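Local coordinates for AAEL008620-PA odorant-binding protein (Aedes aegypti, PDB 5V13) that binds juvenile hormone in the mosquito hemolymph as a secreted member of the odorant-binding protein family, at residues G152-Y155 / A156-N160; V170-C173 / E174-D178; P188-A191 / F192-V196; N212-R215 / R216-A220. All coordinates share one frame; numbering follows the deposited sequence.

Contact 1: G152-Y155 / A156-N160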
# COMPACT_ATOMS: atom_id res chain seq x y z
N GLY B 152 -4.76 -8.25 -0.79
CA GLY B 152 -3.45 -7.75 -0.39
C GLY B 152 -2.38 -8.01 -1.43
O GLY B 152 -1.62 -7.11 -1.81
N ASN B 153 -2.29 -9.26 -1.91
CA ASN B 153 -1.30 -9.61 -2.92
C ASN B 153 -1.49 -8.82 -4.21
O ASN B 153 -0.53 -8.32 -4.80
CB ASN B 153 -1.37 -11.12 -3.23
CG ASN B 153 -0.77 -11.95 -2.14
OD1 ASN B 153 0.05 -11.48 -1.36
ND2 ASN B 153 -1.17 -13.22 -2.08
N THR B 154 -2.75 -8.69 -4.65
CA THR B 154 -3.05 -7.99 -5.89
C THR B 154 -2.63 -6.52 -5.84
O THR B 154 -2.00 -6.01 -6.77
CB THR B 154 -4.55 -8.12 -6.19
OG1 THR B 154 -4.88 -9.51 -6.38
CG2 THR B 154 -4.94 -7.31 -7.42
N TYR B 155 -2.99 -5.82 -4.76
CA TYR B 155 -2.65 -4.39 -4.72
C TYR B 155 -1.16 -4.17 -4.46
O TYR B 155 -0.61 -3.14 -4.87
CB TYR B 155 -3.50 -3.65 -3.68
CG TYR B 155 -4.83 -3.14 -4.20
CD1 TYR B 155 -4.91 -1.96 -4.94
CD2 TYR B 155 -6.01 -3.83 -3.94
CE1 TYR B 155 -6.14 -1.47 -5.40
CE2 TYR B 155 -7.25 -3.36 -4.42
CZ TYR B 155 -7.30 -2.18 -5.15
OH TYR B 155 -8.52 -1.71 -5.61
N ALA B 156 -0.48 -5.12 -3.80
CA ALA B 156 0.96 -4.92 -3.59
C ALA B 156 1.78 -5.24 -4.84
O ALA B 156 2.78 -4.57 -5.10
CB ALA B 156 1.44 -5.76 -2.41
N LYS B 157 1.34 -6.22 -5.64
CA LYS B 157 2.02 -6.51 -6.91
C LYS B 157 1.89 -5.35 -7.87
O LYS B 157 2.81 -5.06 -8.64
CB LYS B 157 1.44 -7.80 -7.52
CG LYS B 157 2.11 -8.24 -8.81
CD LYS B 157 1.38 -9.42 -9.46
CE LYS B 157 0.06 -8.99 -10.13
NZ LYS B 157 -0.59 -10.09 -10.93
N LEU B 158 0.73 -4.69 -7.88
CA LEU B 158 0.55 -3.51 -8.71
C LEU B 158 1.14 -2.25 -8.08
O LEU B 158 1.55 -1.34 -8.81
CB LEU B 158 -0.94 -3.31 -9.01
CG LEU B 158 -1.64 -4.44 -9.76
CD1 LEU B 158 -3.16 -4.20 -9.83
CD2 LEU B 158 -1.05 -4.58 -11.17
N GLY B 159 1.16 -2.17 -6.75
CA GLY B 159 1.75 -1.03 -6.05
C GLY B 159 1.16 0.31 -6.47
O GLY B 159 -0.06 0.46 -6.67
N ASN B 160 2.04 1.30 -6.63
CA ASN B 160 1.65 2.61 -7.13
C ASN B 160 1.34 2.60 -8.61
O ASN B 160 1.05 3.67 -9.16
CB ASN B 160 2.75 3.64 -6.88
CG ASN B 160 2.92 3.97 -5.42
OD1 ASN B 160 2.60 3.18 -4.53
ND2 ASN B 160 3.45 5.16 -5.15
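Leu158 bends back over the carbonyl of Thr154, one turn earlier in helix 151-158. Its CG stands next to the backbone N and anti to the carbonyl carbon (chi1 -61°). This lays the branch point along the preceding turn, with Leu158 CG 3.4 Å from Thr154 O. One methyl then meets the threonine methyl loosely, Leu158 CD1 to Thr154 CG2 at 4.3 Å. The hydroxyl branch has another partner: Thr154 OG1 is hydrogen-bonded to the backbone O of Asp150, just before the helix. Pro26 of helix 26-38 touches Thr154, Tyr155 and Leu158.

Lys157 behaves differently. Its CG is anti to the backbone N (chi1 -177°), and a bend at chi3 carries the ammonium group away from this turn, to a weak hydrogen bond with Ser93. Only its root stays close, with Lys157 CB 3.4 Å from Asn153 O. Ala156 CB sits at the same distance, 3.4 Å, from Gly152 O. The Asn153 amide turns outward, with OD1 hydrogen-bonded to Gly152 N and ND2 to Arg149 O, both of the second subunit.

Four backbone bonds tie the turn together. The last, from Gly159 N to Tyr155 O at 2.8 Å, is the most bent, with an N-H...O angle of 138°. Gly159 then leaves the helix with positive phi, a conformation that glycine takes easily.

No side chain bonds another across this turn. The backbone closes the helix end, and carbon atoms of Ala156, Lys157 and Leu158 pack close to carbonyl oxygens one turn back. Asn153 gives its amide to another subunit, and Lys157 reaches helix 84-94 only weakly.

Contact 2: V170-C173 / E174-D178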
# COMPACT_ATOMS: atom_id res chain seq x y z
N VAL B 170 -6.32 12.38 -8.89
CA VAL B 170 -5.32 13.42 -9.17
C VAL B 170 -4.01 13.10 -8.46
O VAL B 170 -2.93 13.18 -9.07
CB VAL B 170 -5.85 14.81 -8.80
CG1 VAL B 170 -4.71 15.84 -8.89
CG2 VAL B 170 -6.96 15.20 -9.75
N ASP B 171 -4.08 12.71 -7.19
CA ASP B 171 -2.89 12.32 -6.44
C ASP B 171 -2.14 11.18 -7.12
O ASP B 171 -0.91 11.20 -7.22
CB ASP B 171 -3.27 11.90 -5.01
CG ASP B 171 -2.06 11.45 -4.18
OD1 ASP B 171 -1.26 12.31 -3.79
OD2 ASP B 171 -1.91 10.23 -3.92
N PHE B 172 -2.88 10.15 -7.55
CA PHE B 172 -2.27 9.04 -8.27
C PHE B 172 -1.55 9.53 -9.52
O PHE B 172 -0.41 9.12 -9.81
CB PHE B 172 -3.36 8.02 -8.62
CG PHE B 172 -2.90 6.94 -9.54
CD1 PHE B 172 -2.28 5.80 -9.04
CD2 PHE B 172 -3.08 7.05 -10.91
CE1 PHE B 172 -1.84 4.80 -9.90
CE2 PHE B 172 -2.65 6.05 -11.77
CZ PHE B 172 -2.02 4.93 -11.25
N CYS B 173 -2.19 10.41 -10.28
CA CYS B 173 -1.60 10.87 -11.54
C CYS B 173 -0.42 11.80 -11.30
O CYS B 173 0.55 11.77 -12.07
CB CYS B 173 -2.67 11.54 -12.39
SG CYS B 173 -3.91 10.35 -12.90
N GLU B 174 -0.49 12.64 -10.26
CA GLU B 174 0.64 13.50 -9.90
C GLU B 174 1.89 12.68 -9.61
O GLU B 174 2.99 13.01 -10.08
CB GLU B 174 0.29 14.34 -8.67
CG GLU B 174 -0.65 15.50 -8.93
CD GLU B 174 -0.91 16.31 -7.66
OE1 GLU B 174 -1.47 15.75 -6.70
OE2 GLU B 174 -0.53 17.50 -7.62
N LYS B 175 1.75 11.62 -8.81
CA LYS B 175 2.89 10.76 -8.50
C LYS B 175 3.42 10.06 -9.75
O LYS B 175 4.64 10.03 -9.99
CB LYS B 175 2.49 9.74 -7.43
CG LYS B 175 2.36 10.34 -6.03
CD LYS B 175 1.58 9.44 -5.09
CE LYS B 175 2.35 8.18 -4.71
NZ LYS B 175 1.50 7.23 -3.90
N ARG B 176 2.52 9.49 -10.55
CA ARG B 176 2.92 8.70 -11.71
C ARG B 176 3.71 9.52 -12.72
O ARG B 176 4.60 8.99 -13.39
CB ARG B 176 1.68 8.09 -12.38
CG ARG B 176 1.94 7.31 -13.66
CD ARG B 176 0.64 6.68 -14.17
NE ARG B 176 0.84 5.87 -15.37
CZ ARG B 176 1.11 4.57 -15.36
NH1 ARG B 176 1.23 3.91 -14.21
NH2 ARG B 176 1.26 3.91 -16.50
N THR B 177 3.40 10.81 -12.83
CA THR B 177 4.09 11.67 -13.79
C THR B 177 5.11 12.60 -13.15
O THR B 177 5.71 13.42 -13.85
CB THR B 177 3.06 12.48 -14.60
OG1 THR B 177 2.34 13.34 -13.71
CG2 THR B 177 2.07 11.56 -15.28
N ASP B 178 5.33 12.50 -11.83
CA ASP B 178 6.29 13.36 -11.12
C ASP B 178 5.95 14.84 -11.33
O ASP B 178 6.80 15.66 -11.68
CB ASP B 178 7.73 13.04 -11.56
CG ASP B 178 8.79 13.58 -10.60
OD1 ASP B 178 8.43 14.04 -9.49
OD2 ASP B 178 9.99 13.53 -10.96
O HOH W 1 -0.16 14.48 -4.66
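Asp171 and Glu174 are joined by a water on one flank of helix 169-177. The water donates to both carboxylates, at 2.6 Å from Asp171 OD1 and 2.7 Å from Glu174 OE1. Their other oxygens have partners too: Asp171 OD2 is hydrogen-bonded to Gln167, and Glu174 OE2 is hydrogen-bonded to Trp181 N and forms a salt bridge with Lys180 of the third subunit. Lys175 NZ stays 4.5 Å from Asp171 OD2, too far for a salt bridge.

Van der Waals contacts are lighter. The Glu174 chain runs past Val170, with Val170 CG1 4.1 Å from Glu174 CG. Arg176 meets Phe172 through its CD, 4.1 Å from Phe172 CE2.

The backbone closes with a double grip. Cys173 O accepts from Thr177 N at 3.1 Å and from Thr177 OG1 at 2.9 Å, from opposite faces of the carbonyl plane. The threonine hydroxyl sits between its backbone N and carbonyl carbon (chi1 63°), which turns it back to that oxygen. Asp178 follows with positive phi in a Schellman motif.

The water and Lys180 of the third subunit would probably ease the repulsion between the acids, while the Thr177 hydroxyl reinforces the helix end beside the disulfide-bonded Cys173.

Contact 3: P188-A191 / F192-V196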
# COMPACT_ATOMS: atom_id res chain seq x y z
N PRO B 188 -0.51 22.05 -17.23
CA PRO B 188 0.02 20.74 -16.81
C PRO B 188 0.59 19.96 -17.98
O PRO B 188 0.23 20.21 -19.14
CB PRO B 188 -1.21 20.04 -16.22
CG PRO B 188 -2.16 21.15 -15.87
CD PRO B 188 -1.94 22.20 -16.92
N PRO B 189 1.47 18.99 -17.72
CA PRO B 189 2.00 18.16 -18.81
C PRO B 189 0.93 17.25 -19.39
O PRO B 189 0.02 16.80 -18.68
CB PRO B 189 3.11 17.34 -18.14
CG PRO B 189 3.22 17.87 -16.72
CD PRO B 189 1.94 18.55 -16.40
N GLU B 190 1.09 16.92 -20.67
CA GLU B 190 0.11 16.09 -21.37
C GLU B 190 -0.04 14.71 -20.72
O GLU B 190 -1.14 14.15 -20.69
CB GLU B 190 0.50 15.96 -22.84
CG GLU B 190 -0.60 15.47 -23.76
CD GLU B 190 -0.58 13.96 -23.94
OE1 GLU B 190 -1.61 13.31 -23.65
OE2 GLU B 190 0.46 13.43 -24.39
N ALA B 191 1.05 14.13 -20.22
CA ALA B 191 0.94 12.81 -19.60
C ALA B 191 0.09 12.86 -18.33
O ALA B 191 -0.66 11.91 -18.04
CB ALA B 191 2.32 12.24 -19.30
N PHE B 192 0.18 13.95 -17.56
CA PHE B 192 -0.65 14.08 -16.37
C PHE B 192 -2.11 14.25 -16.75
O PHE B 192 -2.98 13.57 -16.20
CB PHE B 192 -0.17 15.26 -15.52
CG PHE B 192 -1.15 15.72 -14.49
CD1 PHE B 192 -1.32 15.00 -13.30
CD2 PHE B 192 -1.90 16.87 -14.67
CE1 PHE B 192 -2.23 15.43 -12.34
CE2 PHE B 192 -2.80 17.30 -13.72
CZ PHE B 192 -2.98 16.58 -12.54
N LEU B 193 -2.40 15.15 -17.70
CA LEU B 193 -3.78 15.34 -18.16
C LEU B 193 -4.38 14.03 -18.67
O LEU B 193 -5.53 13.69 -18.35
CB LEU B 193 -3.84 16.41 -19.24
CG LEU B 193 -3.43 17.82 -18.78
CD1 LEU B 193 -3.27 18.78 -19.96
CD2 LEU B 193 -4.44 18.35 -17.75
N ASP B 194 -3.62 13.29 -19.47
CA ASP B 194 -4.12 12.03 -20.00
C ASP B 194 -4.46 11.05 -18.88
O ASP B 194 -5.52 10.40 -18.91
CB ASP B 194 -3.09 11.42 -20.95
CG ASP B 194 -3.63 10.23 -21.72
OD1 ASP B 194 -4.59 10.40 -22.50
OD2 ASP B 194 -3.09 9.11 -21.54
N CYS B 195 -3.59 10.96 -17.87
CA CYS B 195 -3.84 10.09 -16.73
C CYS B 195 -5.14 10.47 -16.02
O CYS B 195 -5.96 9.61 -15.69
CB CYS B 195 -2.66 10.13 -15.75
SG CYS B 195 -2.87 9.14 -14.21
N VAL B 196 -5.33 11.77 -15.76
CA VAL B 196 -6.50 12.22 -15.01
C VAL B 196 -7.77 11.98 -15.81
O VAL B 196 -8.75 11.42 -15.30
CB VAL B 196 -6.37 13.70 -14.62
CG1 VAL B 196 -7.68 14.20 -14.00
CG2 VAL B 196 -5.23 13.91 -13.64
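Pro188 packs against Phe192 and Leu193 where the chain enters helix 190-199. Pro188 CB comes obliquely to the phenyl ring, 3.6 Å from Phe192 CD2. The same carbon lies 4.0 Å from Leu193 CD2, and the Pro188 and Leu193 side chains meet almost perpendicularly. Phe192 reaches back because its CG is anti to the backbone N (chi1 165°). Val196 CG2 sits over one face of the Phe192 ring, nearer the margin than the centre, 3.5 Å from the plane. Phe179 and Trp181 also meet the ring at inclined angles, and Tyr243 of helix 239-247 touches both Pro188 and Leu193. This is the buried, tightly filled side.

The solvent side is looser and polar. Glu190 and Asp194 project together from the same flank, with their carboxylates steeply inclined to each other. Glu190 OE1 touches Asp194 CB at 3.6 Å, but the two charges keep 4.3 Å between Glu190 OE1 and Asp194 OD1. Asp194 instead forms a salt bridge with Arg198 in the next turn.

Pro189 holds the N-cap position. Its O accepts from Leu193 N at 3.1 Å, almost straight (171°), and only weakly from Phe192 N. Ala191 O takes Cys195 N at 3.1 Å one turn on, close to the disulfide to Cys173.

The helix thus starts with a proline pair, the second at the N-cap and the first packed on Phe192 and Leu193. The Cys173-Cys195 disulfide joins the helix to helix 169-177, in the disulfide-linked, mainly helical manner of odorant-binding proteins.

Contact 4: N212-R215 / R216-A220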
# COMPACT_ATOMS: atom_id res chain seq x y z
N ASN B 212 -20.69 12.74 -22.46
CA ASN B 212 -21.72 12.51 -21.45
C ASN B 212 -21.12 12.49 -20.05
O ASN B 212 -21.74 12.98 -19.10
CB ASN B 212 -22.46 11.20 -21.72
CG ASN B 212 -23.41 11.28 -22.90
OD1 ASN B 212 -23.77 12.37 -23.36
ND2 ASN B 212 -23.84 10.12 -23.38
N GLU B 213 -19.93 11.91 -19.90
CA GLU B 213 -19.25 11.90 -18.60
C GLU B 213 -18.82 13.30 -18.18
O GLU B 213 -18.99 13.69 -17.02
CB GLU B 213 -18.05 10.96 -18.64
CG GLU B 213 -17.47 10.60 -17.26
CD GLU B 213 -18.37 9.66 -16.45
OE1 GLU B 213 -19.25 9.01 -17.05
OE2 GLU B 213 -18.20 9.58 -15.22
N ILE B 214 -18.25 14.07 -19.12
CA ILE B 214 -17.86 15.45 -18.83
C ILE B 214 -19.08 16.27 -18.41
O ILE B 214 -19.05 16.97 -17.40
CB ILE B 214 -17.15 16.08 -20.04
CG1 ILE B 214 -15.88 15.30 -20.39
CG2 ILE B 214 -16.82 17.55 -19.74
CD1 ILE B 214 -15.32 15.58 -21.80
N ARG B 215 -20.15 16.21 -19.21
CA ARG B 215 -21.35 16.96 -18.86
C ARG B 215 -21.88 16.56 -17.48
O ARG B 215 -22.23 17.41 -16.66
CB ARG B 215 -22.43 16.78 -19.93
CG ARG B 215 -23.72 17.55 -19.64
CD ARG B 215 -24.70 17.45 -20.81
NE ARG B 215 -25.07 16.06 -21.08
CZ ARG B 215 -24.68 15.38 -22.15
NH1 ARG B 215 -23.92 15.95 -23.08
NH2 ARG B 215 -25.07 14.11 -22.30
N ARG B 216 -21.93 15.25 -17.21
CA ARG B 216 -22.38 14.76 -15.91
C ARG B 216 -21.57 15.37 -14.76
O ARG B 216 -22.14 15.84 -13.77
CB ARG B 216 -22.28 13.23 -15.91
CG ARG B 216 -22.48 12.50 -14.61
CD ARG B 216 -22.28 11.00 -14.85
NE ARG B 216 -21.53 10.34 -13.78
CZ ARG B 216 -22.04 9.43 -12.96
NH1 ARG B 216 -23.31 9.06 -13.07
NH2 ARG B 216 -21.28 8.88 -12.02
N ASP B 217 -20.24 15.41 -14.90
CA ASP B 217 -19.41 15.96 -13.83
C ASP B 217 -19.55 17.47 -13.73
O ASP B 217 -19.53 18.03 -12.63
CB ASP B 217 -17.95 15.56 -14.04
CG ASP B 217 -17.71 14.10 -13.71
OD1 ASP B 217 -18.60 13.50 -13.05
OD2 ASP B 217 -16.65 13.56 -14.09
N TYR B 218 -19.70 18.16 -14.87
CA TYR B 218 -19.95 19.60 -14.82
C TYR B 218 -21.25 19.90 -14.09
O TYR B 218 -21.29 20.76 -13.20
CB TYR B 218 -19.96 20.21 -16.22
CG TYR B 218 -18.63 20.83 -16.62
CD1 TYR B 218 -17.54 20.03 -16.93
CD2 TYR B 218 -18.46 22.21 -16.66
CE1 TYR B 218 -16.31 20.58 -17.27
CE2 TYR B 218 -17.24 22.78 -17.01
CZ TYR B 218 -16.17 21.95 -17.32
OH TYR B 218 -14.94 22.49 -17.66
N GLU B 219 -22.31 19.16 -14.43
CA GLU B 219 -23.61 19.41 -13.81
C GLU B 219 -23.59 19.11 -12.31
O GLU B 219 -24.12 19.88 -11.51
CB GLU B 219 -24.69 18.59 -14.52
CG GLU B 219 -24.98 19.09 -15.94
CD GLU B 219 -25.96 18.20 -16.70
OE1 GLU B 219 -26.27 18.52 -17.87
OE2 GLU B 219 -26.41 17.17 -16.14
N ALA B 220 -22.95 18.00 -11.91
CA ALA B 220 -22.88 17.65 -10.49
C ALA B 220 -22.11 18.69 -9.69
O ALA B 220 -22.40 18.89 -8.50
CB ALA B 220 -22.24 16.27 -10.31
O HOH W 2 -18.94 10.70 -13.14
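Arg216 to Glu219 bond back to Asn212 to Arg215 in a regular alpha-helical ladder, each N-H to the carbonyl four residues earlier. The N...O distances run from 2.8 to 3.0 Å and the N-H...O angles from 158° to 165°. Helix 211-220 belongs to a mainly helical protein of the odorant-binding family.

On one flank, Ile214 and Tyr218 project together. The isoleucine methyl meets one side of the phenol, Ile214 CG2 to Tyr218 CD1 at 3.8 Å. Ile214 O lies at the edge of the same ring, near its plane. Leu246, Leu254 and Val257 also touch Tyr218, so this flank faces helices 239-247 and 251-264.

Arg215 and Glu219 have opposite charges but form no salt bridge. Glu219 OE1 touches the aliphatic part of the arginine, 3.3 Å from Arg215 CG.

The third flank is charged. Glu213 bends at chi2 (72°) and lies beside Arg216, their salt bridge long at 3.7 Å between Glu213 OE2 and Arg216 NE. Arg35 and Arg261 form salt bridges with Glu213, and Arg261 also with Asp217, which would favour keeping these neighbouring acids ionised. A water closes the group in the plane of the Arg216 guanidinium: it accepts from Arg216 NE at 2.7 Å and donates to Glu213 OE2 and to Asp217 OD1, the latter at 2.8 Å.

The four contacts come in series along the chain, each within one helix: 151-158, 169-177, 190-199 and 211-220. Contacts 2 and 3 are the closest pair, with centres 9 Å apart. The Cys173-Cys195 disulfide joins them, and Phe192 packs on Thr177 and Glu174. Contact 1 touches contact 2 through Asn160, next to Phe172 and Lys175, with centres 17 Å apart. Both of these also meet the second subunit, so this part of the chain lies at a subunit interface of the assembly. Contact 4 touches none of the others; its centre is 19 Å from contact 3 and 31 Å from contact 1, across the chain's centre.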